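Local coordinates for protein chromosome-partitioning ATPase Soj (Thermus thermophilus, PDB 2BEJ) that hydrolyses ATP and binds double-stranded DNA cooperatively in an ATP-dependent way, forming nucleoprotein filaments, and is probably involved in chromosome partitioning, at residues I25-Y30 against R237-V242; P140-Y145 against V176-G181; V205-V210 against A232-R237; N209-E214 against Q224-S229. All coordinates share one frame; numbering follows the deposited sequence.

Contact 1 (I25-Y30 against R237-V242); sequences INLAAY and RLAEEV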
# COMPACT_ATOMS: atom_id res chain seq x y z
N ILE A 25 6.01 6.72 -17.04
CA ILE A 25 5.67 8.13 -17.17
C ILE A 25 5.30 8.71 -15.80
O ILE A 25 5.84 9.74 -15.38
CB ILE A 25 4.51 8.34 -18.18
CG1 ILE A 25 5.01 8.14 -19.61
CG2 ILE A 25 3.90 9.76 -18.02
CD1 ILE A 25 3.91 8.19 -20.66
N ASN A 26 4.39 8.03 -15.11
CA ASN A 26 3.85 8.60 -13.88
C ASN A 26 4.74 8.51 -12.65
O ASN A 26 4.70 9.39 -11.81
CB ASN A 26 2.43 8.12 -13.63
CG ASN A 26 1.46 8.70 -14.65
OD1 ASN A 26 1.48 9.91 -14.91
ND2 ASN A 26 0.64 7.85 -15.24
N LEU A 27 5.56 7.46 -12.57
CA LEU A 27 6.66 7.42 -11.60
C LEU A 27 7.63 8.58 -11.78
O LEU A 27 8.03 9.21 -10.81
CB LEU A 27 7.43 6.10 -11.67
CG LEU A 27 6.92 4.93 -10.83
CD1 LEU A 27 7.91 3.78 -10.89
CD2 LEU A 27 6.66 5.40 -9.37
N ALA A 28 8.03 8.84 -13.03
CA ALA A 28 8.86 9.99 -13.33
C ALA A 28 8.21 11.27 -12.85
O ALA A 28 8.85 12.07 -12.15
CB ALA A 28 9.16 10.05 -14.83
N ALA A 29 6.94 11.47 -13.19
CA ALA A 29 6.17 12.64 -12.76
C ALA A 29 6.24 12.86 -11.25
O ALA A 29 6.45 13.99 -10.81
CB ALA A 29 4.71 12.55 -13.20
N TYR A 30 6.07 11.80 -10.47
CA TYR A 30 6.04 11.96 -9.01
C TYR A 30 7.40 11.87 -8.31
O TYR A 30 7.58 12.45 -7.24
CB TYR A 30 4.99 11.05 -8.36
CG TYR A 30 3.57 11.51 -8.68
CD1 TYR A 30 3.05 12.67 -8.10
CD2 TYR A 30 2.77 10.78 -9.56
CE1 TYR A 30 1.75 13.09 -8.40
CE2 TYR A 30 1.48 11.19 -9.85
CZ TYR A 30 0.98 12.35 -9.27
OH TYR A 30 -0.31 12.76 -9.57
N ARG A 237 1.92 7.70 -4.26
CA ARG A 237 2.25 6.78 -3.19
C ARG A 237 3.24 5.71 -3.68
O ARG A 237 4.15 5.33 -2.96
CB ARG A 237 0.97 6.16 -2.64
CG ARG A 237 1.13 5.21 -1.46
CD ARG A 237 -0.25 4.81 -0.89
NE ARG A 237 -1.12 5.98 -0.66
CZ ARG A 237 -2.28 6.20 -1.28
NH1 ARG A 237 -2.77 5.32 -2.16
NH2 ARG A 237 -2.96 7.30 -1.02
N LEU A 238 3.07 5.26 -4.92
CA LEU A 238 4.02 4.31 -5.49
C LEU A 238 5.43 4.88 -5.56
O LEU A 238 6.40 4.19 -5.23
CB LEU A 238 3.58 3.85 -6.88
CG LEU A 238 4.53 2.79 -7.46
CD1 LEU A 238 4.50 1.50 -6.61
CD2 LEU A 238 4.24 2.51 -8.95
N ALA A 239 5.55 6.13 -6.00
CA ALA A 239 6.84 6.81 -5.98
C ALA A 239 7.45 6.79 -4.57
O ALA A 239 8.63 6.48 -4.42
CB ALA A 239 6.71 8.26 -6.49
N GLU A 240 6.65 7.11 -3.54
CA GLU A 240 7.09 6.96 -2.14
C GLU A 240 7.51 5.51 -1.83
O GLU A 240 8.57 5.27 -1.25
CB GLU A 240 6.01 7.43 -1.16
CG GLU A 240 5.74 8.95 -1.24
CD GLU A 240 4.36 9.37 -0.76
OE1 GLU A 240 3.61 8.54 -0.17
OE2 GLU A 240 4.01 10.56 -0.98
N GLU A 241 6.71 4.54 -2.28
CA GLU A 241 7.05 3.15 -1.99
C GLU A 241 8.32 2.70 -2.71
O GLU A 241 9.13 1.95 -2.15
CB GLU A 241 5.88 2.22 -2.32
CG GLU A 241 6.00 0.88 -1.59
CD GLU A 241 4.82 -0.04 -1.81
OE1 GLU A 241 3.84 0.37 -2.47
OE2 GLU A 241 4.89 -1.18 -1.33
N VAL A 242 8.48 3.15 -3.96
CA VAL A 242 9.68 2.85 -4.74
C VAL A 242 10.91 3.46 -4.06
O VAL A 242 11.95 2.81 -3.97
CB VAL A 242 9.54 3.33 -6.22
CG1 VAL A 242 10.90 3.44 -6.92
CG2 VAL A 242 8.61 2.39 -7.00
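Leu27 reaches from helix 20-33 into the angle between Leu238, Ala239 and Val242 on helix 230-248, and it carries most of this contact. Its CB is only the stem, standing back from the other helix. CG is the first atom to touch, 4.1 Å from Leu238 CD2. From there the two methyls part. CD1 goes to the next turn of helix 230-248 and meets Val242 CG2 at 4.2 Å. CD2 presses on the backbone itself, with Leu27 CD2 3.6 Å from Ala239 N, and Leu27 CD2 also touches Leu238 CD2 at 3.8 Å. The two leucine side chains meet at about a right angle, and Leu238 reaches this spot because its CG stands anti to the backbone N (chi1 -177°).

One turn further along, Tyr30 adds a smaller touch. Its CB sits 3.8 Å from Ala239 CB, while the ring leads off towards Ala232 and Arg236. With an alanine at the crossing, the axes of the two segments come within 8.9 Å of each other, at a crossing angle of -80°. No hydrogen bond joins the segments; the side-chain packing is apolar and the touching residues are buried. Helix 20-33 is the one that follows the nucleotide-binding loop, so this is a near-perpendicular helix-helix packing of the P-loop NTPase fold of the ParA family, fastening the C-terminal helix to the P-loop helix.

Contact 2 (P140-Y145 against V176-G181); sequences PVQAEY and VTMYDG. With ADP (adenosine-5'-diphosphate), chain B.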
# COMPACT_ATOMS: atom_id res chain seq x y z
N PRO A 140 5.14 -4.59 -13.95
CA PRO A 140 3.69 -4.36 -13.90
C PRO A 140 2.92 -5.61 -14.34
O PRO A 140 3.30 -6.26 -15.32
CB PRO A 140 3.46 -3.22 -14.90
CG PRO A 140 4.82 -2.76 -15.35
CD PRO A 140 5.78 -3.87 -15.06
N VAL A 141 1.85 -5.94 -13.62
CA VAL A 141 0.98 -7.06 -13.98
C VAL A 141 -0.47 -6.68 -13.73
O VAL A 141 -0.76 -5.96 -12.77
CB VAL A 141 1.33 -8.37 -13.20
CG1 VAL A 141 2.75 -8.79 -13.43
CG2 VAL A 141 1.09 -8.22 -11.70
N GLN A 142 -1.38 -7.15 -14.58
CA GLN A 142 -2.81 -7.07 -14.28
C GLN A 142 -3.15 -8.07 -13.21
O GLN A 142 -2.54 -9.14 -13.16
CB GLN A 142 -3.68 -7.42 -15.49
CG GLN A 142 -4.09 -6.25 -16.34
CD GLN A 142 -3.10 -6.00 -17.43
OE1 GLN A 142 -2.01 -5.52 -17.17
NE2 GLN A 142 -3.47 -6.34 -18.68
N ALA A 143 -4.12 -7.74 -12.36
CA ALA A 143 -4.66 -8.70 -11.43
C ALA A 143 -5.59 -9.66 -12.19
O ALA A 143 -6.81 -9.66 -11.99
CB ALA A 143 -5.40 -8.01 -10.29
N GLU A 144 -4.99 -10.46 -13.06
CA GLU A 144 -5.68 -11.48 -13.87
C GLU A 144 -4.89 -12.78 -13.75
O GLU A 144 -3.69 -12.75 -13.49
CB GLU A 144 -5.78 -11.01 -15.32
CG GLU A 144 -6.75 -9.83 -15.49
CD GLU A 144 -6.60 -9.08 -16.81
OE1 GLU A 144 -6.98 -7.89 -16.86
OE2 GLU A 144 -6.12 -9.68 -17.80
N TYR A 145 -5.55 -13.92 -13.93
CA TYR A 145 -4.91 -15.20 -13.58
C TYR A 145 -3.60 -15.59 -14.29
O TYR A 145 -2.74 -16.24 -13.68
CB TYR A 145 -5.91 -16.36 -13.52
CG TYR A 145 -6.24 -16.68 -12.08
CD1 TYR A 145 -7.27 -16.02 -11.42
CD2 TYR A 145 -5.47 -17.60 -11.36
CE1 TYR A 145 -7.55 -16.29 -10.08
CE2 TYR A 145 -5.75 -17.88 -10.02
CZ TYR A 145 -6.79 -17.22 -9.39
OH TYR A 145 -7.07 -17.49 -8.06
N VAL A 176 0.85 -4.39 -9.16
CA VAL A 176 -0.49 -4.68 -9.68
C VAL A 176 -1.07 -3.39 -10.28
O VAL A 176 -1.21 -2.39 -9.58
CB VAL A 176 -1.43 -5.26 -8.59
CG1 VAL A 176 -2.80 -5.61 -9.17
CG2 VAL A 176 -0.79 -6.47 -7.91
N THR A 177 -1.36 -3.43 -11.58
CA THR A 177 -1.87 -2.28 -12.32
C THR A 177 -3.26 -2.59 -12.88
O THR A 177 -3.65 -3.75 -12.97
CB THR A 177 -0.96 -1.90 -13.54
OG1 THR A 177 -0.93 -2.99 -14.48
CG2 THR A 177 0.45 -1.60 -13.09
N MET A 178 -3.99 -1.54 -13.26
CA MET A 178 -5.34 -1.66 -13.84
C MET A 178 -6.25 -2.56 -13.01
O MET A 178 -7.00 -3.38 -13.54
CB MET A 178 -5.28 -2.17 -15.28
CG MET A 178 -4.35 -1.39 -16.15
SD MET A 178 -4.35 -2.01 -17.82
CE MET A 178 -2.60 -1.90 -18.16
N TYR A 179 -6.17 -2.39 -11.69
CA TYR A 179 -6.97 -3.15 -10.76
C TYR A 179 -8.41 -2.67 -10.92
O TYR A 179 -8.72 -1.51 -10.64
CB TYR A 179 -6.44 -2.90 -9.33
CG TYR A 179 -7.20 -3.59 -8.20
CD1 TYR A 179 -6.66 -4.70 -7.55
CD2 TYR A 179 -8.42 -3.10 -7.75
CE1 TYR A 179 -7.32 -5.30 -6.47
CE2 TYR A 179 -9.10 -3.70 -6.69
CZ TYR A 179 -8.54 -4.80 -6.06
OH TYR A 179 -9.21 -5.40 -5.01
N ASP A 180 -9.27 -3.56 -11.41
CA ASP A 180 -10.67 -3.23 -11.68
C ASP A 180 -11.47 -3.39 -10.39
O ASP A 180 -11.69 -4.49 -9.91
CB ASP A 180 -11.24 -4.13 -12.80
CG ASP A 180 -12.52 -3.57 -13.41
OD1 ASP A 180 -13.42 -3.13 -12.68
OD2 ASP A 180 -12.64 -3.58 -14.66
N GLY A 181 -11.90 -2.26 -9.84
CA GLY A 181 -12.66 -2.24 -8.59
C GLY A 181 -14.11 -2.71 -8.69
O GLY A 181 -14.76 -2.89 -7.67
PB ADP B . 2.55 -1.31 -21.76
O1B ADP B . 3.48 -0.13 -21.89
O2B ADP B . 2.94 -2.31 -20.71
O3B ADP B . 2.23 -1.94 -23.10
PA ADP B . 0.70 0.85 -21.29
O1A ADP B . 1.17 1.51 -22.57
O2A ADP B . 1.14 1.51 -20.00
O3A ADP B . 1.13 -0.71 -21.27
O5' ADP B . -0.88 0.72 -21.26
C5' ADP B . -1.63 0.17 -22.34
C4' ADP B . -2.95 0.93 -22.41
O4' ADP B . -3.68 0.74 -21.18
C3' ADP B . -2.70 2.42 -22.54
O3' ADP B . -3.71 3.00 -23.38
C2' ADP B . -2.89 2.96 -21.15
O2' ADP B . -3.35 4.31 -21.18
C1' ADP B . -3.90 2.00 -20.53
N9 ADP B . -3.70 1.92 -19.06
C8 ADP B . -2.55 1.66 -18.41
N7 ADP B . -2.73 1.67 -17.06
C5 ADP B . -4.02 1.93 -16.83
C6 ADP B . -4.90 2.07 -15.64
N6 ADP B . -4.41 1.93 -14.39
N1 ADP B . -6.21 2.35 -15.84
C2 ADP B . -6.73 2.49 -17.08
N3 ADP B . -5.99 2.37 -18.21
C4 ADP B . -4.66 2.09 -18.15
O HOH W 1 -5.25 -5.54 -12.36
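Val176 carries CG1 anti to its backbone N (chi1 -177°), which sets that methyl against Ala143 CB at 3.7 Å. In Met178, CG lies anti to the carbonyl carbon (chi1 -52°) and the chain bends at its last torsion, bringing CE within 3.8 Å of Gln142 OE1. The same thioether chain lies along the adenine of ADP, its CG 3.4 Å from ADP C5 and its CE 3.6 Å from ADP C8. With a glycine here the base would probably lose this apolar cover and be freer to shift, and the end of Gln142 would lose a neighbour.

Thr177 N gives Val141 O a nearly straight hydrogen bond of 2.9 Å (171°), in parallel-strand fashion, and Val176 CA comes near the same oxygen. The methyl of Thr177, CG2, rests on Pro140 CB at 3.9 Å, while its OG1 turns to a hydrogen bond with Val18 O of the nucleotide-binding loop.

The two strands, 136-142 and 170-177, belong to one beta-alpha-beta unit joined by helix 147-164. Val141 packs on that helix, Val176 on helix 185-197, and Thr177 on helix 20-33; strand 170-177 is the outermost of its side of the sheet within the chain.

Contact 3 (V205-V210 against A232-R237); sequences VIPRNV and AHAYRR. With ADP (adenosine-5'-diphosphate), chain B.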
# COMPACT_ATOMS: atom_id res chain seq x y z
N VAL A 205 -1.23 -0.34 -5.25
CA VAL A 205 -1.88 -0.97 -6.39
C VAL A 205 -2.50 0.15 -7.23
O VAL A 205 -3.09 1.09 -6.68
CB VAL A 205 -2.98 -1.94 -5.89
CG1 VAL A 205 -3.79 -2.47 -7.05
CG2 VAL A 205 -2.36 -3.10 -5.12
N ILE A 206 -2.35 0.07 -8.55
CA ILE A 206 -2.83 1.10 -9.45
C ILE A 206 -4.23 0.74 -9.95
O ILE A 206 -4.40 -0.28 -10.63
CB ILE A 206 -1.85 1.32 -10.66
CG1 ILE A 206 -0.39 1.47 -10.20
CG2 ILE A 206 -2.34 2.46 -11.56
CD1 ILE A 206 -0.10 2.68 -9.32
N PRO A 207 -5.24 1.57 -9.64
CA PRO A 207 -6.61 1.32 -10.06
C PRO A 207 -6.77 1.50 -11.56
O PRO A 207 -6.11 2.35 -12.16
CB PRO A 207 -7.42 2.40 -9.32
CG PRO A 207 -6.43 3.52 -9.12
CD PRO A 207 -5.11 2.84 -8.89
N ARG A 208 -7.62 0.67 -12.16
CA ARG A 208 -8.11 0.96 -13.51
C ARG A 208 -8.98 2.21 -13.37
O ARG A 208 -9.93 2.24 -12.58
CB ARG A 208 -8.90 -0.21 -14.09
CG ARG A 208 -9.39 0.02 -15.54
CD ARG A 208 -9.55 -1.30 -16.31
NE ARG A 208 -9.39 -1.11 -17.76
CZ ARG A 208 -8.30 -1.43 -18.45
NH1 ARG A 208 -7.24 -1.97 -17.86
NH2 ARG A 208 -8.26 -1.21 -19.77
N ASN A 209 -8.62 3.24 -14.14
CA ASN A 209 -9.28 4.53 -14.07
C ASN A 209 -9.20 5.25 -15.42
O ASN A 209 -8.14 5.32 -16.03
CB ASN A 209 -8.66 5.37 -12.96
CG ASN A 209 -9.34 6.71 -12.78
OD1 ASN A 209 -8.87 7.72 -13.28
ND2 ASN A 209 -10.47 6.72 -12.07
N VAL A 210 -10.35 5.76 -15.88
CA VAL A 210 -10.46 6.44 -17.16
C VAL A 210 -9.45 7.57 -17.35
O VAL A 210 -8.90 7.75 -18.44
CB VAL A 210 -11.93 6.91 -17.43
CG1 VAL A 210 -12.31 8.13 -16.58
CG2 VAL A 210 -12.14 7.21 -18.91
N ALA A 232 -3.68 9.21 -9.81
CA ALA A 232 -2.69 10.19 -9.41
C ALA A 232 -2.23 9.93 -7.97
O ALA A 232 -1.03 9.85 -7.70
CB ALA A 232 -3.25 11.62 -9.57
N HIS A 233 -3.20 9.76 -7.05
CA HIS A 233 -2.91 9.43 -5.66
C HIS A 233 -2.09 8.13 -5.56
O HIS A 233 -1.16 8.03 -4.78
CB HIS A 233 -4.19 9.29 -4.84
CG HIS A 233 -5.05 10.52 -4.79
ND1 HIS A 233 -4.69 11.67 -4.11
CD2 HIS A 233 -6.29 10.76 -5.30
CE1 HIS A 233 -5.65 12.57 -4.22
NE2 HIS A 233 -6.63 12.04 -4.94
N ALA A 234 -2.45 7.13 -6.36
CA ALA A 234 -1.75 5.84 -6.36
C ALA A 234 -0.29 5.95 -6.83
O ALA A 234 0.61 5.41 -6.19
CB ALA A 234 -2.52 4.79 -7.19
N TYR A 235 -0.07 6.62 -7.96
CA TYR A 235 1.29 6.79 -8.50
C TYR A 235 2.20 7.64 -7.62
O TYR A 235 3.42 7.42 -7.58
CB TYR A 235 1.29 7.28 -9.95
CG TYR A 235 1.17 6.12 -10.93
CD1 TYR A 235 2.16 5.15 -11.01
CD2 TYR A 235 0.05 5.99 -11.76
CE1 TYR A 235 2.06 4.07 -11.90
CE2 TYR A 235 -0.07 4.92 -12.65
CZ TYR A 235 0.94 3.96 -12.71
OH TYR A 235 0.82 2.90 -13.58
N ARG A 236 1.61 8.62 -6.92
CA ARG A 236 2.34 9.42 -5.95
C ARG A 236 2.81 8.55 -4.77
O ARG A 236 3.95 8.65 -4.33
CB ARG A 236 1.45 10.59 -5.47
CG ARG A 236 1.93 11.30 -4.18
CD ARG A 236 2.74 12.55 -4.49
NE ARG A 236 3.27 13.23 -3.30
CZ ARG A 236 2.90 14.43 -2.86
NH1 ARG A 236 1.96 15.13 -3.50
NH2 ARG A 236 3.47 14.95 -1.78
N ARG A 237 1.92 7.70 -4.26
CA ARG A 237 2.25 6.78 -3.19
C ARG A 237 3.24 5.71 -3.68
O ARG A 237 4.15 5.33 -2.96
CB ARG A 237 0.97 6.16 -2.64
CG ARG A 237 1.13 5.21 -1.46
CD ARG A 237 -0.25 4.81 -0.89
NE ARG A 237 -1.12 5.98 -0.66
CZ ARG A 237 -2.28 6.20 -1.28
NH1 ARG A 237 -2.77 5.32 -2.16
NH2 ARG A 237 -2.96 7.30 -1.02
PB ADP B . 2.55 -1.31 -21.76
O1B ADP B . 3.48 -0.13 -21.89
O2B ADP B . 2.94 -2.31 -20.71
O3B ADP B . 2.23 -1.94 -23.10
PA ADP B . 0.70 0.85 -21.29
O1A ADP B . 1.17 1.51 -22.57
O2A ADP B . 1.14 1.51 -20.00
O3A ADP B . 1.13 -0.71 -21.27
O5' ADP B . -0.88 0.72 -21.26
C5' ADP B . -1.63 0.17 -22.34
C4' ADP B . -2.95 0.93 -22.41
O4' ADP B . -3.68 0.74 -21.18
C3' ADP B . -2.70 2.42 -22.54
O3' ADP B . -3.71 3.00 -23.38
C2' ADP B . -2.89 2.96 -21.15
O2' ADP B . -3.35 4.31 -21.18
C1' ADP B . -3.90 2.00 -20.53
N9 ADP B . -3.70 1.92 -19.06
C8 ADP B . -2.55 1.66 -18.41
N7 ADP B . -2.73 1.67 -17.06
C5 ADP B . -4.02 1.93 -16.83
C6 ADP B . -4.90 2.07 -15.64
N6 ADP B . -4.41 1.93 -14.39
N1 ADP B . -6.21 2.35 -15.84
C2 ADP B . -6.73 2.49 -17.08
N3 ADP B . -5.99 2.37 -18.21
C4 ADP B . -4.66 2.09 -18.15
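The ring of Tyr235 takes Ile206 CD1 over one face in a CH-pi contact, the methyl 3.6 Å from the ring centroid and 11° off the normal. The other branch of the isoleucine, CG2, comes down to Tyr235 CE2 at 3.5 Å and also approaches N6 of the ADP. A second flat group, the guanidinium of Arg208, has ADP C2 over one of its faces. CG1 of Ile206 stands anti to the carbonyl carbon (chi1 -49°), and from there CD1 reaches the middle of the ring. The Tyr235 hydroxyl is hydrogen-bonded to Thr23 OG1. A serine in place of Tyr235 would probably leave Ile206 without its ring support and Thr23 without that partner, so that the loop beside the base would be less firmly held.

Ala234 CB packs against the loop, 3.7 Å from Pro207 CD and also close to Val205 O. The same loop reads the adenine by its backbone: ADP N6 donates to Pro207 O at 2.8 Å, almost straight, and Asn209 N donates to ADP N1 at 3.1 Å. This adenine pocket lies where the loop between helices 185-197 and 210-214 passes over helix 230-248, beside strand 170-177, with helix 20-33 against Tyr235.

Contact 4 (N209-E214 against Q224-S229); sequences NVRLAE and QHAPTS. With ADP (adenosine-5'-diphosphate), chain B.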
# COMPACT_ATOMS: atom_id res chain seq x y z
N ASN A 209 -8.62 3.24 -14.14
CA ASN A 209 -9.28 4.53 -14.07
C ASN A 209 -9.20 5.25 -15.42
O ASN A 209 -8.14 5.32 -16.03
CB ASN A 209 -8.66 5.37 -12.96
CG ASN A 209 -9.34 6.71 -12.78
OD1 ASN A 209 -8.87 7.72 -13.28
ND2 ASN A 209 -10.47 6.72 -12.07
N VAL A 210 -10.35 5.76 -15.88
CA VAL A 210 -10.46 6.44 -17.16
C VAL A 210 -9.45 7.57 -17.35
O VAL A 210 -8.90 7.75 -18.44
CB VAL A 210 -11.93 6.91 -17.43
CG1 VAL A 210 -12.31 8.13 -16.58
CG2 VAL A 210 -12.14 7.21 -18.91
N ARG A 211 -9.20 8.34 -16.30
CA ARG A 211 -8.26 9.46 -16.37
C ARG A 211 -6.84 9.03 -16.72
O ARG A 211 -6.14 9.76 -17.43
CB ARG A 211 -8.30 10.29 -15.08
CG ARG A 211 -9.61 11.06 -14.90
CD ARG A 211 -9.65 12.25 -15.83
NE ARG A 211 -10.91 12.99 -15.80
CZ ARG A 211 -11.32 13.77 -14.80
NH1 ARG A 211 -10.58 13.90 -13.69
NH2 ARG A 211 -12.48 14.41 -14.89
N LEU A 212 -6.42 7.86 -16.23
CA LEU A 212 -5.11 7.29 -16.58
C LEU A 212 -5.04 6.88 -18.05
O LEU A 212 -4.04 7.11 -18.71
CB LEU A 212 -4.75 6.09 -15.70
CG LEU A 212 -4.15 6.36 -14.31
CD1 LEU A 212 -4.18 5.09 -13.46
CD2 LEU A 212 -2.72 6.90 -14.40
N ALA A 213 -6.11 6.26 -18.54
CA ALA A 213 -6.22 5.90 -19.96
C ALA A 213 -6.22 7.14 -20.84
O ALA A 213 -5.63 7.14 -21.92
CB ALA A 213 -7.46 5.06 -20.22
N GLU A 214 -6.86 8.21 -20.37
CA GLU A 214 -6.97 9.47 -21.11
C GLU A 214 -5.64 10.19 -21.28
O GLU A 214 -5.35 10.71 -22.36
CB GLU A 214 -7.95 10.42 -20.43
CG GLU A 214 -9.42 10.15 -20.72
CD GLU A 214 -10.36 11.00 -19.86
OE1 GLU A 214 -11.58 10.71 -19.86
OE2 GLU A 214 -9.90 11.95 -19.19
N GLN A 224 -0.35 16.20 -14.40
CA GLN A 224 -0.80 17.32 -15.22
C GLN A 224 -2.27 17.18 -15.59
O GLN A 224 -3.04 18.14 -15.48
CB GLN A 224 0.02 17.41 -16.50
CG GLN A 224 1.52 17.58 -16.32
CD GLN A 224 2.27 17.49 -17.64
OE1 GLN A 224 2.37 16.41 -18.24
NE2 GLN A 224 2.79 18.62 -18.11
N HIS A 225 -2.66 15.98 -16.03
CA HIS A 225 -4.01 15.74 -16.56
C HIS A 225 -5.12 15.71 -15.49
O HIS A 225 -6.11 16.45 -15.60
CB HIS A 225 -4.02 14.47 -17.42
CG HIS A 225 -5.37 14.12 -17.97
ND1 HIS A 225 -6.04 14.92 -18.88
CD2 HIS A 225 -6.19 13.07 -17.73
CE1 HIS A 225 -7.20 14.37 -19.17
NE2 HIS A 225 -7.31 13.24 -18.49
N ALA A 226 -4.98 14.86 -14.46
CA ALA A 226 -5.97 14.77 -13.39
C ALA A 226 -5.33 14.49 -12.03
O ALA A 226 -5.32 13.34 -11.58
CB ALA A 226 -7.01 13.71 -13.73
N PRO A 227 -4.81 15.54 -11.37
CA PRO A 227 -3.99 15.45 -10.15
C PRO A 227 -4.68 14.90 -8.89
O PRO A 227 -3.99 14.46 -7.96
CB PRO A 227 -3.56 16.91 -9.92
CG PRO A 227 -4.59 17.71 -10.58
CD PRO A 227 -4.97 16.94 -11.80
N THR A 228 -6.01 14.92 -8.85
CA THR A 228 -6.74 14.36 -7.71
C THR A 228 -7.49 13.07 -8.04
O THR A 228 -8.29 12.58 -7.22
CB THR A 228 -7.72 15.37 -7.06
OG1 THR A 228 -8.64 15.85 -8.05
CG2 THR A 228 -6.96 16.53 -6.43
N SER A 229 -7.24 12.52 -9.23
CA SER A 229 -7.89 11.28 -9.64
C SER A 229 -7.29 10.05 -8.92
O SER A 229 -6.19 10.11 -8.36
CB SER A 229 -7.82 11.13 -11.17
OG SER A 229 -6.48 10.96 -11.62
PB ADP B . 2.55 -1.31 -21.76
O1B ADP B . 3.48 -0.13 -21.89
O2B ADP B . 2.94 -2.31 -20.71
O3B ADP B . 2.23 -1.94 -23.10
PA ADP B . 0.70 0.85 -21.29
O1A ADP B . 1.17 1.51 -22.57
O2A ADP B . 1.14 1.51 -20.00
O3A ADP B . 1.13 -0.71 -21.27
O5' ADP B . -0.88 0.72 -21.26
C5' ADP B . -1.63 0.17 -22.34
C4' ADP B . -2.95 0.93 -22.41
O4' ADP B . -3.68 0.74 -21.18
C3' ADP B . -2.70 2.42 -22.54
O3' ADP B . -3.71 3.00 -23.38
C2' ADP B . -2.89 2.96 -21.15
O2' ADP B . -3.35 4.31 -21.18
C1' ADP B . -3.90 2.00 -20.53
N9 ADP B . -3.70 1.92 -19.06
C8 ADP B . -2.55 1.66 -18.41
N7 ADP B . -2.73 1.67 -17.06
C5 ADP B . -4.02 1.93 -16.83
C6 ADP B . -4.90 2.07 -15.64
N6 ADP B . -4.41 1.93 -14.39
N1 ADP B . -6.21 2.35 -15.84
C2 ADP B . -6.73 2.49 -17.08
N3 ADP B . -5.99 2.37 -18.21
C4 ADP B . -4.66 2.09 -18.15
O HOH W 2 -6.64 8.16 -12.40
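Arg211 and His225 bury equal areas here, with Ser229 next. The arginine rises from helix 210-214 with its chain bent at chi2 (-74°), which lays it along Ala226: CD sits 3.7 Å from Ala226 CB and NH1 3.6 Å from that same methyl. Its CD also meets His225 NE2, and the guanidinium and imidazole planes stand nearly perpendicular. The backbone of Arg211 joins in, its O lying 3.3 Å from His225 CD2.

The contact also brings two helix N-caps close together: Asn209 caps helix 210-214, its OD1 taking a weak bond from Arg211 N, and Ser229 stands at the N-cap of helix 230-248. Ser229 also closes a type I beta turn from Ala226, and both its N and its OG donate to Ala226 O, OG at 2.6 Å.

His225 NE2 is tied to a carboxylate. It donates to Glu214 OE2 at 3.0 Å, with the oxygen in the plane of the imidazole and using its anti lone pair. The carboxylate and imidazole planes are 78° apart. Arg211 NE makes a long ion pair with the same oxygen, so OE2 draws a hydrogen bond from the imidazole and a weaker pull from the guanidinium. Phe218 stacks on the histidine ring. On the other side of helix 210-214, Ala213 CB lies 3.7 Å from ADP N3 and Leu212 CD1 3.3 Å from ADP N6.

Contact 3 is the hub. It shares Arg237 with contact 1, their centres 10 Å apart, and Asn209 and Val210 with contact 4, 9 Å apart. Where contacts 1 and 3 meet, Asn26 CB packs 3.6 Å from Tyr235 CG. Contact 2 joins contact 3 through backbone: Val176 O to Ile206 N and Tyr179 O to Arg208 N, each 2.9 Å and probably hydrogen bonds. Contacts 2, 3 and 4 all touch the ADP, and all three reach its adenine, whereas contact 1 stays about 10 Å away at Leu238. Contacts 1 and 2 do not touch; their nearest atoms are about 7 Å apart. Arg237, shared by contacts 1 and 3, also pairs with Glu190 of the second subunit.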